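Local coordinates for cryptochrome DASH, chloroplastic/mitochondrial (Arabidopsis thaliana, PDB 2J4D), which repairs cyclobutane pyrimidine dimers in single-stranded DNA as a photolyase, carrying FAD and a folate light antenna, and may also serve as a blue-light photoreceptor, at residues A[26-31]-A[57-62]; A[21-26]-A[109-114]. All blocks are in the same frame, centred on the assembly; numbering follows the deposited sequence.

Overall arrangement
Both contacts involve one continuous piece of chain, residues 21-31, and they share Y26. Contact 2 sets the C-terminal part of helix 12-26 (residues 21-26) against the end of helix 92-111 and the turn after it; contact 1 then brings side chains of the loop 26-31 against Y59 and W62 of helix 56-63. Their centres are about 10 Å apart, on the same side of the chain's centre, from which contacts 1 and 2 lie about 24 Å and 23 Å. This piece meets two helices of the α/β domain in succession. Both contacts lie away from the FAD and folate pockets and are structural packing.

Contact 1 (A[26-31]-A[57-62]); sequences YALPSS and ALYKAW
W62 and L28 carry most of this small contact, which buries 131 Å² in all, with S31 adding to it at one end. The indole of W62 leaves helix 56-63 with CG anti to the backbone N (chi1 172°), which sends its six-membered ring out toward the loop. There S31 meets it at the edge, near the ring plane: CB lies 3.7 Å from W62 CH2. S31 is poorly ordered, so this approach is less certain than that of L28. L28 works through a single branch. Its CD1 reaches in beside both aromatic side chains, 4.4 Å from W62 CZ3 and 4.2 Å from Y59 CE1, at the edge of the tyrosine ring but obliquely to the indole. Y59 and W62 are three residues apart, about one helical turn, and so offer neighbouring rings to the same leucine methyl. No hydrogen bond joins the two segments; the loop is tied elsewhere, by backbone hydrogen bonds between L28 and I213. V34 and P214 also touch the W62 side chain, while on the inner side of the helix A57, L58 and A61 rest on strands 41-46 and 138-142. Apolar packing of a loop on the outer side of a sheet-covering helix is thus added to the parallel five-stranded, Rossmann-like α/β domain of the photolyase/cryptochrome family.

Contact 2 (A[21-26]-A[109-114]); sequences KTFERY and LMKRGL
The phenyl ring of F23 is met by two cationic side chains from the C-terminal end of helix 92-111 and the turn after it, R112 near the root of the ring and K111 at its CD1-CE1 edge. The closer packing is at R112. Its NH2 lies 3.5 Å from F23 CG and equally near F23 CB, the ring coming to the edge of the guanidinium with the two planes 65° apart. R112 CZ is 5.2 Å from the ring centroid, so any cation-pi attraction is at most weak. A bend at chi2 (-125°) directs the otherwise extended arginine chain across to helix 12-26. There a water bridges the segments: it donates to F23 O at 2.8 Å and accepts from R112 NH2 at 2.8 Å, giving a backbone carbonyl near the helix end an indirect link to the guanidinium. NH1 is bound by P214 O, and this second bond helps fix the rotation of the group.

The looser, exposed side belongs to K111. Its NZ comes to the ring edge, near the ring plane, 3.6 Å from F23 CE1, a position not suited to a cation-pi interaction, while the ammonium group is hydrogen-bonded to N108 OD1. Beyond R112 the backbone turns in a Schellman motif, with G113 at positive phi as the C' residue, L114 N bonded to L109 O and G113 N to M110 O. With no direct hydrogen bond between the segments, the contact combines packing of a phenyl ring against two cationic side chains with a water-mediated polar link. The buried arginine charge is probably eased by its carbonyl and water partners, with the phenyl ring supplying mainly van der Waals contact.

Contact 1 (A[26-31]-A[57-62])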
ATOM      1  N   TYR A  26      -5.606  -1.944 -22.583  1.00 31.47           N
ATOM      2  CA  TYR A  26      -4.208  -2.344 -22.460  1.00 31.71           C
ATOM      3  C   TYR A  26      -3.888  -3.775 -22.894  1.00 30.50           C
ATOM      4  O   TYR A  26      -2.773  -4.248 -22.699  1.00 28.53           O
ATOM      5  CB  TYR A  26      -3.753  -2.129 -21.014  1.00 30.20           C
ATOM      6  CG  TYR A  26      -3.734  -0.667 -20.620  1.00 31.33           C
ATOM      7  CD1 TYR A  26      -2.644   0.146 -20.932  1.00 34.19           C
ATOM      8  CD2 TYR A  26      -4.834  -0.079 -20.002  1.00 28.78           C
ATOM      9  CE1 TYR A  26      -2.657   1.519 -20.642  1.00 32.79           C
ATOM     10  CE2 TYR A  26      -4.859   1.282 -19.711  1.00 29.51           C
ATOM     11  CZ  TYR A  26      -3.770   2.077 -20.034  1.00 32.39           C
ATOM     12  OH  TYR A  26      -3.810   3.430 -19.766  1.00 29.27           O
ATOM     13  N   ALA A  27      -4.855  -4.454 -23.498  1.00 32.25           N
ATOM     14  CA  ALA A  27      -4.660  -5.836 -23.940  1.00 33.82           C
ATOM     15  C   ALA A  27      -3.558  -5.997 -24.988  1.00 35.45           C
ATOM     16  O   ALA A  27      -3.352  -5.116 -25.826  1.00 33.65           O
ATOM     17  CB  ALA A  27      -5.974  -6.388 -24.484  1.00 34.18           C
ATOM     18  N   LEU A  28      -2.849  -7.124 -24.933  1.00 36.16           N
ATOM     19  CA  LEU A  28      -1.783  -7.407 -25.892  1.00 37.72           C
ATOM     20  C   LEU A  28      -2.480  -7.688 -27.223  1.00 40.36           C
ATOM     21  O   LEU A  28      -3.255  -8.633 -27.331  1.00 38.75           O
ATOM     22  CB  LEU A  28      -0.988  -8.646 -25.465  1.00 37.74           C
ATOM     23  CG  LEU A  28       0.543  -8.676 -25.600  1.00 41.60           C
ATOM     24  CD1 LEU A  28       0.989 -10.120 -25.814  1.00 39.05           C
ATOM     25  CD2 LEU A  28       1.014  -7.825 -26.756  1.00 37.96           C
ATOM     26  N   PRO A  29      -2.200  -6.873 -28.254  1.00 42.16           N
ATOM     27  CA  PRO A  29      -2.795  -7.012 -29.590  1.00 45.54           C
ATOM     28  C   PRO A  29      -2.760  -8.434 -30.136  1.00 47.17           C
ATOM     29  O   PRO A  29      -3.757  -8.941 -30.658  1.00 48.25           O
ATOM     30  CB  PRO A  29      -1.966  -6.052 -30.441  1.00 44.78           C
ATOM     31  CG  PRO A  29      -1.561  -4.998 -29.455  1.00 45.30           C
ATOM     32  CD  PRO A  29      -1.168  -5.824 -28.257  1.00 42.91           C
ATOM     33  N   SER A  30      -1.603  -9.073 -30.021  1.00 47.81           N
ATOM     34  CA  SER A  30      -1.453 -10.433 -30.506  1.00 51.36           C
ATOM     35  C   SER A  30      -0.330 -11.169 -29.796  1.00 52.76           C
ATOM     36  O   SER A  30       0.647 -10.565 -29.355  1.00 51.98           O
ATOM     37  CB  SER A  30      -1.177 -10.436 -32.012  1.00 50.75           C
ATOM     38  OG  SER A  30      -0.891 -11.745 -32.471  1.00 48.96           O
ATOM     39  N   SER A  31      -0.506 -12.480 -29.683  1.00 56.36           N
ATOM     40  CA  SER A  31       0.478 -13.342 -29.055  1.00 60.52           C
ATOM     41  C   SER A  31       1.260 -14.013 -30.175  1.00 63.14           C
ATOM     42  O   SER A  31       2.040 -14.929 -29.918  1.00 63.61           O
ATOM     43  CB  SER A  31      -0.194 -14.448 -28.236  1.00 59.89           C
ATOM     44  OG  SER A  31      -1.462 -14.068 -27.749  1.00 59.85           O
ATOM     45  N   ALA A  57       5.658 -10.377 -13.882  1.00 20.57           N
ATOM     46  CA  ALA A  57       5.878 -11.752 -13.433  1.00 22.01           C
ATOM     47  C   ALA A  57       4.930 -12.672 -14.206  1.00 22.87           C
ATOM     48  O   ALA A  57       5.332 -13.733 -14.694  1.00 21.51           O
ATOM     49  CB  ALA A  57       5.641 -11.866 -11.924  1.00 19.22           C
ATOM     50  N   LEU A  58       3.669 -12.256 -14.311  1.00 22.46           N
ATOM     51  CA  LEU A  58       2.658 -13.009 -15.046  1.00 21.07           C
ATOM     52  C   LEU A  58       3.064 -13.105 -16.516  1.00 22.16           C
ATOM     53  O   LEU A  58       2.972 -14.166 -17.133  1.00 22.40           O
ATOM     54  CB  LEU A  58       1.301 -12.308 -14.945  1.00 21.70           C
ATOM     55  CG  LEU A  58       0.173 -12.846 -15.831  1.00 24.73           C
ATOM     56  CD1 LEU A  58      -0.117 -14.293 -15.474  1.00 23.37           C
ATOM     57  CD2 LEU A  58      -1.083 -11.996 -15.645  1.00 24.56           C
ATOM     58  N   TYR A  59       3.514 -11.994 -17.088  1.00 21.69           N
ATOM     59  CA  TYR A  59       3.920 -12.030 -18.487  1.00 24.52           C
ATOM     60  C   TYR A  59       5.090 -12.991 -18.721  1.00 22.16           C
ATOM     61  O   TYR A  59       5.070 -13.784 -19.664  1.00 23.71           O
ATOM     62  CB  TYR A  59       4.326 -10.640 -18.989  1.00 25.29           C
ATOM     63  CG  TYR A  59       4.631 -10.653 -20.469  1.00 29.09           C
ATOM     64  CD1 TYR A  59       3.614 -10.501 -21.409  1.00 30.64           C
ATOM     65  CD2 TYR A  59       5.917 -10.924 -20.930  1.00 30.93           C
ATOM     66  CE1 TYR A  59       3.867 -10.624 -22.771  1.00 31.87           C
ATOM     67  CE2 TYR A  59       6.180 -11.053 -22.288  1.00 33.19           C
ATOM     68  CZ  TYR A  59       5.148 -10.904 -23.201  1.00 33.02           C
ATOM     69  OH  TYR A  59       5.395 -11.065 -24.542  1.00 36.85           O
ATOM     70  N   LYS A  60       6.112 -12.914 -17.875  1.00 21.65           N
ATOM     71  CA  LYS A  60       7.284 -13.778 -18.036  1.00 21.64           C
ATOM     72  C   LYS A  60       6.942 -15.247 -17.821  1.00 22.79           C
ATOM     73  O   LYS A  60       7.506 -16.135 -18.476  1.00 22.57           O
ATOM     74  CB  LYS A  60       8.396 -13.336 -17.079  1.00 24.12           C
ATOM     75  CG  LYS A  60       9.694 -14.138 -17.182  1.00 37.82           C
ATOM     76  CD  LYS A  60      10.239 -14.209 -18.608  1.00 44.61           C
ATOM     77  CE  LYS A  60      11.688 -14.698 -18.639  1.00 51.59           C
ATOM     78  NZ  LYS A  60      12.664 -13.572 -18.785  1.00 54.99           N
ATOM     79  N   ALA A  61       6.017 -15.503 -16.904  1.00 20.77           N
ATOM     80  CA  ALA A  61       5.583 -16.867 -16.616  1.00 23.71           C
ATOM     81  C   ALA A  61       4.878 -17.441 -17.846  1.00 24.38           C
ATOM     82  O   ALA A  61       5.141 -18.569 -18.274  1.00 25.18           O
ATOM     83  CB  ALA A  61       4.637 -16.867 -15.432  1.00 21.05           C
ATOM     84  N   TRP A  62       3.981 -16.645 -18.413  1.00 23.22           N
ATOM     85  CA  TRP A  62       3.223 -17.046 -19.587  1.00 23.07           C
ATOM     86  C   TRP A  62       4.102 -17.277 -20.810  1.00 22.88           C
ATOM     87  O   TRP A  62       3.941 -18.270 -21.516  1.00 25.92           O
ATOM     88  CB  TRP A  62       2.181 -15.975 -19.907  1.00 22.88           C
ATOM     89  CG  TRP A  62       1.469 -16.178 -21.207  1.00 24.38           C
ATOM     90  CD1 TRP A  62       0.477 -17.080 -21.474  1.00 25.27           C
ATOM     91  CD2 TRP A  62       1.682 -15.446 -22.416  1.00 24.27           C
ATOM     92  NE1 TRP A  62       0.056 -16.949 -22.778  1.00 25.41           N
ATOM     93  CE2 TRP A  62       0.780 -15.955 -23.379  1.00 25.19           C
ATOM     94  CE3 TRP A  62       2.549 -14.406 -22.782  1.00 27.01           C
ATOM     95  CZ2 TRP A  62       0.720 -15.459 -24.685  1.00 28.16           C
ATOM     96  CZ3 TRP A  62       2.488 -13.913 -24.084  1.00 28.69           C
ATOM     97  CH2 TRP A  62       1.580 -14.442 -25.017  1.00 28.73           C
TER

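Contact 2 (A[21-26]-A[109-114])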
ATOM      1  N   LYS A  21     -13.443  -2.327 -19.952  1.00 27.61           N
ATOM      2  CA  LYS A  21     -12.914  -1.352 -20.908  1.00 28.14           C
ATOM      3  C   LYS A  21     -11.425  -1.114 -20.687  1.00 26.58           C
ATOM      4  O   LYS A  21     -10.659  -0.997 -21.642  1.00 26.10           O
ATOM      5  CB  LYS A  21     -13.659  -0.019 -20.810  1.00 32.09           C
ATOM      6  CG  LYS A  21     -15.123  -0.112 -21.200  1.00 40.80           C
ATOM      7  CD  LYS A  21     -15.708   1.234 -21.615  1.00 48.61           C
ATOM      8  CE  LYS A  21     -15.141   1.726 -22.950  1.00 54.46           C
ATOM      9  NZ  LYS A  21     -13.903   2.551 -22.800  1.00 58.69           N
ATOM     10  N   THR A  22     -11.009  -1.049 -19.429  1.00 24.92           N
ATOM     11  CA  THR A  22      -9.604  -0.824 -19.122  1.00 23.65           C
ATOM     12  C   THR A  22      -8.731  -2.010 -19.549  1.00 24.33           C
ATOM     13  O   THR A  22      -7.681  -1.821 -20.169  1.00 22.83           O
ATOM     14  CB  THR A  22      -9.417  -0.524 -17.619  1.00 24.23           C
ATOM     15  OG1 THR A  22     -10.163   0.654 -17.284  1.00 23.73           O
ATOM     16  CG2 THR A  22      -7.948  -0.274 -17.290  1.00 20.24           C
ATOM     17  N   PHE A  23      -9.158  -3.228 -19.229  1.00 25.69           N
ATOM     18  CA  PHE A  23      -8.395  -4.419 -19.617  1.00 29.22           C
ATOM     19  C   PHE A  23      -8.273  -4.423 -21.134  1.00 30.63           C
ATOM     20  O   PHE A  23      -7.235  -4.758 -21.701  1.00 32.44           O
ATOM     21  CB  PHE A  23      -9.115  -5.692 -19.149  1.00 28.90           C
ATOM     22  CG  PHE A  23      -9.112  -5.885 -17.649  1.00 33.87           C
ATOM     23  CD1 PHE A  23     -10.051  -6.718 -17.040  1.00 35.75           C
ATOM     24  CD2 PHE A  23      -8.158  -5.258 -16.848  1.00 34.55           C
ATOM     25  CE1 PHE A  23     -10.039  -6.926 -15.656  1.00 37.69           C
ATOM     26  CE2 PHE A  23      -8.135  -5.458 -15.465  1.00 36.50           C
ATOM     27  CZ  PHE A  23      -9.077  -6.294 -14.868  1.00 38.04           C
ATOM     28  N   GLU A  24      -9.360  -4.030 -21.779  1.00 33.51           N
ATOM     29  CA  GLU A  24      -9.440  -3.960 -23.229  1.00 35.93           C
ATOM     30  C   GLU A  24      -8.417  -2.959 -23.762  1.00 33.45           C
ATOM     31  O   GLU A  24      -7.660  -3.256 -24.685  1.00 31.00           O
ATOM     32  CB  GLU A  24     -10.852  -3.523 -23.614  1.00 40.87           C
ATOM     33  CG  GLU A  24     -11.369  -4.068 -24.915  1.00 51.11           C
ATOM     34  CD  GLU A  24     -12.879  -3.925 -25.014  1.00 58.87           C
ATOM     35  OE1 GLU A  24     -13.367  -2.772 -25.064  1.00 61.91           O
ATOM     36  OE2 GLU A  24     -13.576  -4.966 -25.026  1.00 60.56           O
ATOM     37  N   ARG A  25      -8.385  -1.774 -23.163  1.00 34.02           N
ATOM     38  CA  ARG A  25      -7.464  -0.736 -23.603  1.00 32.41           C
ATOM     39  C   ARG A  25      -5.994  -1.139 -23.565  1.00 33.94           C
ATOM     40  O   ARG A  25      -5.218  -0.731 -24.423  1.00 32.34           O
ATOM     41  CB  ARG A  25      -7.652   0.543 -22.774  1.00 36.54           C
ATOM     42  CG  ARG A  25      -6.708   1.676 -23.194  1.00 37.11           C
ATOM     43  CD  ARG A  25      -6.870   2.934 -22.349  1.00 40.14           C
ATOM     44  NE  ARG A  25      -8.209   3.500 -22.476  1.00 46.63           N
ATOM     45  CZ  ARG A  25      -9.145   3.420 -21.536  1.00 50.15           C
ATOM     46  NH1 ARG A  25      -8.882   2.802 -20.390  1.00 53.99           N
ATOM     47  NH2 ARG A  25     -10.344   3.947 -21.749  1.00 53.15           N
ATOM     48  N   TYR A  26      -5.606  -1.944 -22.583  1.00 31.47           N
ATOM     49  CA  TYR A  26      -4.208  -2.344 -22.460  1.00 31.71           C
ATOM     50  C   TYR A  26      -3.888  -3.775 -22.894  1.00 30.50           C
ATOM     51  O   TYR A  26      -2.773  -4.248 -22.699  1.00 28.53           O
ATOM     52  CB  TYR A  26      -3.753  -2.129 -21.014  1.00 30.20           C
ATOM     53  CG  TYR A  26      -3.734  -0.667 -20.620  1.00 31.33           C
ATOM     54  CD1 TYR A  26      -2.644   0.146 -20.932  1.00 34.19           C
ATOM     55  CD2 TYR A  26      -4.834  -0.079 -20.002  1.00 28.78           C
ATOM     56  CE1 TYR A  26      -2.657   1.519 -20.642  1.00 32.79           C
ATOM     57  CE2 TYR A  26      -4.859   1.282 -19.711  1.00 29.51           C
ATOM     58  CZ  TYR A  26      -3.770   2.077 -20.034  1.00 32.39           C
ATOM     59  OH  TYR A  26      -3.810   3.430 -19.766  1.00 29.27           O
ATOM     60  N   LEU A 109      -8.493 -13.737 -13.176  1.00 18.22           N
ATOM     61  CA  LEU A 109      -7.643 -14.760 -13.775  1.00 19.62           C
ATOM     62  C   LEU A 109      -8.552 -15.709 -14.560  1.00 19.48           C
ATOM     63  O   LEU A 109      -8.231 -16.118 -15.682  1.00 18.83           O
ATOM     64  CB  LEU A 109      -6.873 -15.524 -12.692  1.00 19.98           C
ATOM     65  CG  LEU A 109      -5.694 -14.746 -12.097  1.00 18.27           C
ATOM     66  CD1 LEU A 109      -5.129 -15.500 -10.900  1.00 18.61           C
ATOM     67  CD2 LEU A 109      -4.626 -14.555 -13.162  1.00 21.37           C
ATOM     68  N   MET A 110      -9.699 -16.045 -13.977  1.00 20.49           N
ATOM     69  CA  MET A 110     -10.626 -16.938 -14.662  1.00 24.60           C
ATOM     70  C   MET A 110     -11.077 -16.358 -15.999  1.00 26.56           C
ATOM     71  O   MET A 110     -11.256 -17.090 -16.973  1.00 26.84           O
ATOM     72  CB  MET A 110     -11.837 -17.227 -13.780  1.00 26.97           C
ATOM     73  CG  MET A 110     -11.488 -18.043 -12.553  1.00 29.01           C
ATOM     74  SD  MET A 110     -12.910 -18.432 -11.545  1.00 35.77           S
ATOM     75  CE  MET A 110     -12.359 -19.901 -10.767  1.00 36.70           C
ATOM     76  N   LYS A 111     -11.247 -15.043 -16.061  1.00 25.16           N
ATOM     77  CA  LYS A 111     -11.677 -14.429 -17.310  1.00 28.62           C
ATOM     78  C   LYS A 111     -10.655 -14.621 -18.424  1.00 26.44           C
ATOM     79  O   LYS A 111     -11.002 -14.577 -19.607  1.00 26.45           O
ATOM     80  CB  LYS A 111     -11.968 -12.944 -17.099  1.00 30.71           C
ATOM     81  CG  LYS A 111     -13.036 -12.719 -16.043  1.00 37.92           C
ATOM     82  CD  LYS A 111     -13.554 -11.296 -16.016  1.00 46.24           C
ATOM     83  CE  LYS A 111     -12.446 -10.297 -15.774  1.00 46.28           C
ATOM     84  NZ  LYS A 111     -13.016  -8.991 -15.343  1.00 52.27           N
ATOM     85  N   ARG A 112      -9.399 -14.841 -18.049  1.00 20.60           N
ATOM     86  CA  ARG A 112      -8.344 -15.050 -19.031  1.00 22.23           C
ATOM     87  C   ARG A 112      -7.987 -16.532 -19.190  1.00 21.54           C
ATOM     88  O   ARG A 112      -6.944 -16.870 -19.754  1.00 19.99           O
ATOM     89  CB  ARG A 112      -7.095 -14.253 -18.647  1.00 24.80           C
ATOM     90  CG  ARG A 112      -7.393 -12.806 -18.288  1.00 27.13           C
ATOM     91  CD  ARG A 112      -6.588 -11.814 -19.097  1.00 30.59           C
ATOM     92  NE  ARG A 112      -6.875 -10.447 -18.665  1.00 34.13           N
ATOM     93  CZ  ARG A 112      -6.326  -9.349 -19.184  1.00 36.70           C
ATOM     94  NH1 ARG A 112      -5.443  -9.439 -20.173  1.00 31.81           N
ATOM     95  NH2 ARG A 112      -6.662  -8.154 -18.706  1.00 36.75           N
ATOM     96  N   GLY A 113      -8.846 -17.414 -18.686  1.00 22.04           N
ATOM     97  CA  GLY A 113      -8.591 -18.842 -18.818  1.00 22.89           C
ATOM     98  C   GLY A 113      -7.744 -19.507 -17.745  1.00 24.84           C
ATOM     99  O   GLY A 113      -7.318 -20.651 -17.904  1.00 23.56           O
ATOM    100  N   LEU A 114      -7.485 -18.806 -16.648  1.00 21.90           N
ATOM    101  CA  LEU A 114      -6.684 -19.388 -15.570  1.00 22.12           C
ATOM    102  C   LEU A 114      -7.542 -19.473 -14.321  1.00 20.91           C
ATOM    103  O   LEU A 114      -8.766 -19.450 -14.391  1.00 22.62           O
ATOM    104  CB  LEU A 114      -5.455 -18.511 -15.280  1.00 22.66           C
ATOM    105  CG  LEU A 114      -4.401 -18.365 -16.381  1.00 26.19           C
ATOM    106  CD1 LEU A 114      -3.410 -17.269 -16.007  1.00 26.84           C
ATOM    107  CD2 LEU A 114      -3.678 -19.694 -16.583  1.00 23.21           C
TER
HETATM  108  O   HOH W   1      -5.411  -6.500 -20.584  1.00 36.16           O